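Local coordinates for protein CymD (Pseudomonas putida, PDB 6Z34) that probably carries monoaromatic hydrocarbons across the outer membrane as a FadL-family beta-barrel channel, releasing them by lateral diffusion, at residues Q28-L32 and R138-S142; Q183-M189 and D323-K328; Y240-V246 and F276-L282. All coordinates share one frame; numbering follows the deposited sequence.

Interaction 1: Q28-L32 and R138-S142; sequences QGMML and RIPFS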
# COMPACT_ATOMS: atom_id res chain seq x y z
N GLN A 28 2.00 5.54 13.62
CA GLN A 28 2.21 4.94 12.31
C GLN A 28 3.56 4.25 12.17
O GLN A 28 3.75 3.48 11.22
CB GLN A 28 2.04 6.00 11.23
CG GLN A 28 0.60 6.49 11.13
CD GLN A 28 0.30 7.61 12.10
OE1 GLN A 28 1.04 7.83 13.06
NE2 GLN A 28 -0.80 8.31 11.86
N GLY A 29 4.49 4.46 13.12
CA GLY A 29 5.75 3.73 13.09
C GLY A 29 5.54 2.23 13.06
O GLY A 29 6.37 1.50 12.51
N MET A 30 4.45 1.75 13.64
CA MET A 30 3.98 0.37 13.50
C MET A 30 4.11 -0.14 12.06
O MET A 30 4.39 -1.33 11.83
CB MET A 30 2.51 0.28 13.93
CG MET A 30 2.31 -0.16 15.35
SD MET A 30 0.61 -0.33 15.92
CE MET A 30 -0.12 1.22 15.42
N MET A 31 3.87 0.73 11.09
CA MET A 31 3.84 0.34 9.69
C MET A 31 5.04 0.85 8.93
O MET A 31 5.07 0.72 7.70
CB MET A 31 2.56 0.84 9.02
CG MET A 31 1.28 0.16 9.51
SD MET A 31 1.20 -1.61 9.14
CE MET A 31 1.70 -1.62 7.44
N LEU A 32 6.02 1.44 9.60
CA LEU A 32 7.23 1.87 8.90
C LEU A 32 8.42 1.27 9.62
O LEU A 32 8.82 0.13 9.34
CB LEU A 32 7.34 3.39 8.82
CG LEU A 32 8.16 3.82 7.59
CD1 LEU A 32 7.61 5.12 7.02
CD2 LEU A 32 9.65 3.95 7.86
N ARG A 138 -4.03 -3.90 6.66
CA ARG A 138 -2.94 -4.48 7.44
C ARG A 138 -3.20 -4.24 8.92
O ARG A 138 -3.51 -3.12 9.35
CB ARG A 138 -1.59 -3.91 6.98
CG ARG A 138 -1.47 -3.89 5.46
CD ARG A 138 -0.06 -3.54 4.93
NE ARG A 138 0.89 -4.56 5.31
CZ ARG A 138 1.62 -5.29 4.48
NH1 ARG A 138 1.54 -5.10 3.16
NH2 ARG A 138 2.45 -6.21 5.00
N ILE A 139 -3.14 -5.32 9.69
CA ILE A 139 -3.45 -5.25 11.11
C ILE A 139 -2.18 -5.63 11.86
O ILE A 139 -1.95 -6.82 12.10
CB ILE A 139 -4.61 -6.18 11.49
CG1 ILE A 139 -5.85 -5.86 10.65
CG2 ILE A 139 -4.90 -6.08 13.00
CD1 ILE A 139 -7.02 -6.83 10.88
N PRO A 140 -1.34 -4.66 12.23
CA PRO A 140 -0.07 -4.98 12.89
C PRO A 140 -0.24 -5.31 14.35
O PRO A 140 -1.11 -4.78 15.04
CB PRO A 140 0.74 -3.69 12.73
CG PRO A 140 -0.32 -2.62 12.73
CD PRO A 140 -1.46 -3.22 11.94
N PHE A 141 0.61 -6.22 14.81
CA PHE A 141 0.85 -6.45 16.24
C PHE A 141 2.32 -6.11 16.44
O PHE A 141 3.19 -6.75 15.86
CB PHE A 141 0.52 -7.87 16.66
CG PHE A 141 -0.88 -8.29 16.27
CD1 PHE A 141 -1.16 -8.70 14.97
CD2 PHE A 141 -1.92 -8.25 17.18
CE1 PHE A 141 -2.44 -9.07 14.59
CE2 PHE A 141 -3.20 -8.62 16.82
CZ PHE A 141 -3.46 -9.03 15.51
N SER A 142 2.57 -5.04 17.21
CA SER A 142 3.86 -4.37 17.17
C SER A 142 4.39 -4.19 18.58
O SER A 142 3.63 -4.03 19.54
CB SER A 142 3.76 -3.02 16.49
OG SER A 142 5.04 -2.53 16.14
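Arg138 meets Met31 with the side of its chain, from CD to NE, and not with its outer nitrogens: the methyl CE of Met31 rests 3.6 Å from Arg138 CD and 3.7 Å from Arg138 NE, coming at the start of the guanidinium obliquely. Met31 gets there by folding twice, at chi2 (-65°) and chi3 (-46°), which swings its end toward the strand. Farther out, Arg138 NH2 makes a salt bridge with Asp158 and a hydrogen bond to Thr244 OG1, and the group is thereby fixed at its polar end while its aliphatic part takes the methionine.

Two residues on, Pro140 puts its ring between two sulfurs. Its CG is 4.0 Å from Met31 SD and also 4.0 Å from Met30 SD, and both methionine chains cross the ring at about a right angle. Phe101, from the neighbouring strand 94-107, touches Met30, Met31 and Pro140, and joins this apolar cluster.

At Ser142 the contact is tightest. Met30 CG lies 3.4 Å from Ser142 CB, closer than two carbons usually pack, and 3.7 Å from Ser142 OG. The hydroxyl, swung anti to its own backbone N (chi1 -165°), is hydrogen-bonded to Ser156 OG and to Ala155 O. Ser156 OG is also hydrogen-bonded to Met30 O, tying the 3-10 turn to the barrel through a second-shell residue.

Arg138, Pro140 and Ser142 thus face inward from strand 131-146 onto a turn near the N-terminus, consistent with the N-terminal plug seen inside FadL-type barrels. No hydrogen bond joins the two segments directly. The chemistry is that of thioether and aliphatic packing, with the polar groups beside it satisfied by other barrel strands, so the turn is held here by shape more than by direct polar links.

Interaction 2: Q183-M189 and D323-K328; sequences QVSGSLM and DTINLK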
# COMPACT_ATOMS: atom_id res chain seq x y z
N GLN A 183 -0.64 -20.53 -22.61
CA GLN A 183 -1.01 -19.73 -21.44
C GLN A 183 -2.49 -19.78 -21.07
O GLN A 183 -2.83 -19.46 -19.93
CB GLN A 183 -0.58 -18.26 -21.64
CG GLN A 183 0.69 -18.09 -22.49
CD GLN A 183 1.18 -16.66 -22.56
OE1 GLN A 183 0.91 -15.94 -23.51
NE2 GLN A 183 1.84 -16.20 -21.48
N VAL A 184 -3.37 -20.11 -22.01
CA VAL A 184 -4.77 -20.37 -21.70
C VAL A 184 -5.01 -21.87 -21.72
O VAL A 184 -4.50 -22.58 -22.59
CB VAL A 184 -5.72 -19.68 -22.69
CG1 VAL A 184 -7.14 -19.70 -22.17
CG2 VAL A 184 -5.25 -18.29 -22.94
N SER A 185 -5.82 -22.34 -20.78
CA SER A 185 -6.21 -23.74 -20.77
C SER A 185 -7.65 -23.83 -20.29
O SER A 185 -8.29 -22.82 -19.96
CB SER A 185 -5.26 -24.56 -19.89
OG SER A 185 -3.91 -24.25 -20.16
N GLY A 186 -8.16 -25.05 -20.26
CA GLY A 186 -9.46 -25.25 -19.64
C GLY A 186 -10.50 -25.59 -20.68
O GLY A 186 -10.48 -25.09 -21.81
N SER A 187 -11.44 -26.46 -20.28
CA SER A 187 -12.49 -26.97 -21.16
C SER A 187 -13.42 -25.88 -21.67
O SER A 187 -14.19 -26.14 -22.60
CB SER A 187 -13.30 -28.04 -20.44
OG SER A 187 -13.60 -27.64 -19.11
N LEU A 188 -13.37 -24.68 -21.09
CA LEU A 188 -14.19 -23.57 -21.56
C LEU A 188 -13.66 -22.96 -22.85
O LEU A 188 -14.39 -22.23 -23.53
CB LEU A 188 -14.28 -22.50 -20.47
CG LEU A 188 -15.64 -21.82 -20.27
CD1 LEU A 188 -16.76 -22.85 -20.17
CD2 LEU A 188 -15.64 -20.90 -19.04
N MET A 189 -12.40 -23.25 -23.21
CA MET A 189 -11.81 -22.68 -24.43
C MET A 189 -12.53 -23.10 -25.70
O MET A 189 -12.96 -22.22 -26.47
CB MET A 189 -10.32 -23.05 -24.47
CG MET A 189 -9.41 -21.96 -23.98
SD MET A 189 -9.16 -20.71 -25.25
CE MET A 189 -8.70 -21.75 -26.61
N ASP A 323 -16.82 -26.43 -15.82
CA ASP A 323 -15.92 -26.13 -16.92
C ASP A 323 -15.07 -24.92 -16.55
O ASP A 323 -15.59 -23.90 -16.11
CB ASP A 323 -16.70 -25.85 -18.20
CG ASP A 323 -17.16 -27.13 -18.91
OD1 ASP A 323 -17.79 -27.99 -18.26
OD2 ASP A 323 -16.89 -27.25 -20.12
N THR A 324 -13.76 -25.05 -16.75
CA THR A 324 -12.82 -24.04 -16.29
C THR A 324 -12.11 -23.37 -17.47
O THR A 324 -12.08 -23.88 -18.59
CB THR A 324 -11.77 -24.63 -15.35
OG1 THR A 324 -10.89 -25.50 -16.07
CG2 THR A 324 -12.44 -25.40 -14.23
N ILE A 325 -11.55 -22.21 -17.17
CA ILE A 325 -10.64 -21.51 -18.07
C ILE A 325 -9.47 -21.04 -17.22
O ILE A 325 -9.67 -20.45 -16.15
CB ILE A 325 -11.32 -20.34 -18.79
CG1 ILE A 325 -10.35 -19.70 -19.78
CG2 ILE A 325 -11.90 -19.31 -17.83
CD1 ILE A 325 -10.34 -20.42 -21.07
N ASN A 326 -8.25 -21.36 -17.65
CA ASN A 326 -7.06 -21.08 -16.86
C ASN A 326 -6.18 -20.10 -17.61
O ASN A 326 -6.17 -20.05 -18.84
CB ASN A 326 -6.29 -22.36 -16.57
CG ASN A 326 -7.03 -23.27 -15.63
OD1 ASN A 326 -7.53 -22.85 -14.59
ND2 ASN A 326 -7.13 -24.54 -16.01
N LEU A 327 -5.42 -19.32 -16.85
CA LEU A 327 -4.78 -18.17 -17.44
C LEU A 327 -3.57 -17.77 -16.61
O LEU A 327 -3.70 -17.58 -15.39
CB LEU A 327 -5.79 -17.03 -17.51
CG LEU A 327 -5.44 -15.83 -18.36
CD1 LEU A 327 -4.23 -15.17 -17.89
CD2 LEU A 327 -5.24 -16.30 -19.79
N LYS A 328 -2.41 -17.67 -17.25
CA LYS A 328 -1.21 -17.11 -16.63
C LYS A 328 -0.98 -15.71 -17.22
O LYS A 328 -1.30 -15.45 -18.39
CB LYS A 328 0.01 -17.99 -16.86
CG LYS A 328 0.81 -17.63 -18.14
CD LYS A 328 1.77 -18.69 -18.70
CE LYS A 328 3.11 -18.12 -19.13
NZ LYS A 328 3.74 -19.14 -20.04
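Three backbone hydrogen bonds zip Ser185 and Gln183 to the strand opposite: Asn326 N to Ser185 O at 2.7 Å, Ser185 N to Asn326 O at 3.0 Å, and the longer Lys328 N to Gln183 O at 3.3 Å. Beyond them Leu188 N gives a fourth backbone hydrogen bond, to Thr324 O at 2.9 Å, where the chain turns into helix 188-193. Gly186 sits in this bend with a positive phi (111°), and a CB there would run into Thr324 O.

Strand 324-328 forms an antiparallel hairpin with 313-318, and the short strand 184-185 adds itself along the edge of 324-328 that faces away from 313-318, with helix 172-180 packed against Val184 and Leu327.

Among the apolar contacts, Val184 and Leu327 are a non-hydrogen-bonded pair, Val184 CG2 lying 3.7 Å from Leu327 CD2. Ile325 CD1 lies close to both Val184 CG1, at 3.5 Å, and Met189 CG, at 3.4 Å, both tight for carbon. Separately, Leu188 sets its CD1 against the CB of Asp323.

At the far end the methylenes of Lys328 run obliquely past Gln183, Lys328 CD coming within 3.8 Å of Gln183 CB. With an alanine in place of Lys328, the backbone bond could persist, but the aliphatic part of Gln183 would probably lose its cover and be freer to turn.

Interaction 3: Y240-V246 and F276-L282; sequences YNFKTHV and FEMPASL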
# COMPACT_ATOMS: atom_id res chain seq x y z
N TYR A 240 13.70 -3.48 7.73
CA TYR A 240 13.42 -4.44 6.67
C TYR A 240 11.96 -4.89 6.75
O TYR A 240 11.51 -5.41 7.78
CB TYR A 240 14.35 -5.64 6.76
CG TYR A 240 14.21 -6.58 5.58
CD1 TYR A 240 14.76 -6.26 4.34
CD2 TYR A 240 13.55 -7.79 5.71
CE1 TYR A 240 14.65 -7.13 3.25
CE2 TYR A 240 13.44 -8.67 4.63
CZ TYR A 240 13.98 -8.33 3.41
OH TYR A 240 13.85 -9.22 2.38
N ASN A 241 11.24 -4.71 5.66
CA ASN A 241 9.84 -5.09 5.56
C ASN A 241 9.76 -6.43 4.84
O ASN A 241 10.32 -6.59 3.75
CB ASN A 241 9.07 -4.00 4.82
CG ASN A 241 7.60 -4.03 5.10
OD1 ASN A 241 7.09 -3.18 5.81
ND2 ASN A 241 6.90 -5.01 4.53
N PHE A 242 9.11 -7.41 5.46
CA PHE A 242 9.10 -8.76 4.93
C PHE A 242 8.18 -8.85 3.71
O PHE A 242 7.31 -8.01 3.51
CB PHE A 242 8.61 -9.76 5.98
CG PHE A 242 9.42 -9.76 7.23
CD1 PHE A 242 10.79 -9.56 7.18
CD2 PHE A 242 8.82 -9.99 8.45
CE1 PHE A 242 11.54 -9.57 8.34
CE2 PHE A 242 9.57 -10.01 9.62
CZ PHE A 242 10.92 -9.80 9.56
N LYS A 243 8.40 -9.90 2.90
CA LYS A 243 7.48 -10.19 1.82
C LYS A 243 6.15 -10.67 2.39
O LYS A 243 6.11 -11.57 3.23
CB LYS A 243 8.05 -11.25 0.88
CG LYS A 243 9.47 -10.98 0.43
CD LYS A 243 9.85 -11.84 -0.75
CE LYS A 243 11.33 -12.18 -0.72
NZ LYS A 243 11.74 -12.94 -1.93
N THR A 244 5.06 -10.05 1.94
CA THR A 244 3.74 -10.41 2.47
C THR A 244 3.22 -11.61 1.70
O THR A 244 3.03 -11.54 0.49
CB THR A 244 2.78 -9.23 2.34
OG1 THR A 244 3.35 -8.04 2.93
CG2 THR A 244 1.46 -9.55 3.03
N HIS A 245 3.00 -12.73 2.39
CA HIS A 245 2.42 -13.88 1.72
C HIS A 245 0.90 -13.80 1.83
O HIS A 245 0.32 -14.19 2.85
CB HIS A 245 2.93 -15.20 2.28
CG HIS A 245 2.66 -16.35 1.36
ND1 HIS A 245 2.26 -16.15 0.05
CD2 HIS A 245 2.73 -17.69 1.54
CE1 HIS A 245 2.10 -17.32 -0.54
NE2 HIS A 245 2.38 -18.27 0.34
N VAL A 246 0.24 -13.34 0.75
CA VAL A 246 -1.21 -13.17 0.84
C VAL A 246 -1.97 -14.47 0.61
O VAL A 246 -3.09 -14.62 1.12
CB VAL A 246 -1.74 -12.10 -0.14
CG1 VAL A 246 -0.86 -10.85 -0.15
CG2 VAL A 246 -1.93 -12.66 -1.49
N PHE A 276 0.31 -14.35 -5.17
CA PHE A 276 0.70 -13.03 -4.74
C PHE A 276 1.73 -13.15 -3.64
O PHE A 276 1.74 -14.09 -2.84
CB PHE A 276 -0.49 -12.22 -4.24
CG PHE A 276 -1.06 -11.31 -5.26
CD1 PHE A 276 -1.30 -9.98 -4.95
CD2 PHE A 276 -1.39 -11.78 -6.51
CE1 PHE A 276 -1.84 -9.12 -5.90
CE2 PHE A 276 -1.93 -10.94 -7.46
CZ PHE A 276 -2.16 -9.60 -7.16
N GLU A 277 2.62 -12.18 -3.62
CA GLU A 277 3.62 -12.06 -2.58
C GLU A 277 4.10 -10.63 -2.69
O GLU A 277 5.00 -10.35 -3.49
CB GLU A 277 4.75 -13.07 -2.75
CG GLU A 277 5.86 -12.98 -1.70
CD GLU A 277 6.82 -14.17 -1.74
OE1 GLU A 277 7.26 -14.51 -2.86
OE2 GLU A 277 7.14 -14.74 -0.68
N MET A 278 3.46 -9.72 -1.97
CA MET A 278 3.96 -8.35 -1.96
C MET A 278 5.44 -8.37 -1.63
O MET A 278 5.90 -9.23 -0.87
CB MET A 278 3.18 -7.49 -0.97
CG MET A 278 1.74 -7.90 -0.89
SD MET A 278 0.77 -6.57 -0.21
CE MET A 278 0.44 -5.56 -1.65
N PRO A 279 6.23 -7.49 -2.23
CA PRO A 279 7.67 -7.61 -2.09
C PRO A 279 8.16 -7.04 -0.77
O PRO A 279 7.58 -6.11 -0.21
CB PRO A 279 8.20 -6.79 -3.28
CG PRO A 279 7.14 -5.75 -3.49
CD PRO A 279 5.84 -6.37 -3.09
N ALA A 280 9.23 -7.65 -0.28
CA ALA A 280 10.10 -7.11 0.75
C ALA A 280 10.53 -5.69 0.41
O ALA A 280 10.49 -5.30 -0.76
CB ALA A 280 11.33 -7.99 0.93
N SER A 281 10.93 -4.91 1.42
CA SER A 281 11.57 -3.63 1.15
C SER A 281 12.52 -3.30 2.29
O SER A 281 12.38 -3.79 3.41
CB SER A 281 10.56 -2.49 0.95
OG SER A 281 9.67 -2.40 2.04
N LEU A 282 13.50 -2.49 1.97
CA LEU A 282 14.52 -2.06 2.91
C LEU A 282 14.50 -0.55 2.93
O LEU A 282 14.61 0.08 1.87
CB LEU A 282 15.90 -2.59 2.53
CG LEU A 282 17.02 -2.23 3.50
CD1 LEU A 282 16.89 -3.00 4.83
CD2 LEU A 282 18.38 -2.49 2.86
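Tyr240 leans along the neighbouring chain from Leu282 to Ala280, one side of its ring doing the touching. Its CB is 4.1 Å from Leu282 CD1. With CG swung away from the backbone N (chi1 -173°), the ring follows the partner backbone: Tyr240 CD1 has Leu282 CD1 at its edge, in plane, at 3.9 Å, and Ser281 O close by at an oblique angle. CE1 is about equally near Ser281 O and Ala280 CB. Tyr240 CZ then closes to 3.6 Å from Ala280 CB, and Tyr240 OH, at the tip, comes to 3.2 Å from Ala280 CB.

The backbones run antiparallel here, as neighbouring strands of the barrel wall do, strand 234-259 against 281-289. Asn241 and Ser281 are a hydrogen-bonded pair: Asn241 N to Ser281 O at 2.7 Å is almost straight (172°), and Ser281 N returns to Asn241 O at 2.9 Å. Past them the regular ladder lapses around Pro279, which has no N-H to give, and the next bond, Thr244 N to Met278 O, is bent (136°).

Thr244 and Met278 lie side by side, pointing the same way, with Thr244 CB 3.6 Å from Met278 CG, the Thr244 hydroxyl being turned to Arg138. Asn241 OD1 takes a hydrogen bond from Arg223 NE, while its ND2 reaches on to Phe242 O, the carbonyl of the next residue. Lys243 and Glu277 cross obliquely through their aliphatic parts.

Interactions 1 and 3 are neighbours, their centres about 14 Å apart, and they touch through Arg138, which reaches Thr244 and packs on Met278. Arg223, on strand 198-229, is a further common neighbour. Interaction 2 stands well off, with its centre about 39 Å from that of interaction 1, on the opposite side of the chain's centre, and about 29 Å from that of interaction 3. In sequence, interaction 1 closes first; interaction 3 is nested inside the loop that interaction 2 closes. Interaction 1 sets the N-terminal turn against the wall, interaction 3 joins two neighbouring wall segments, and 183-189 with 323-328 lies in a peripheral extension.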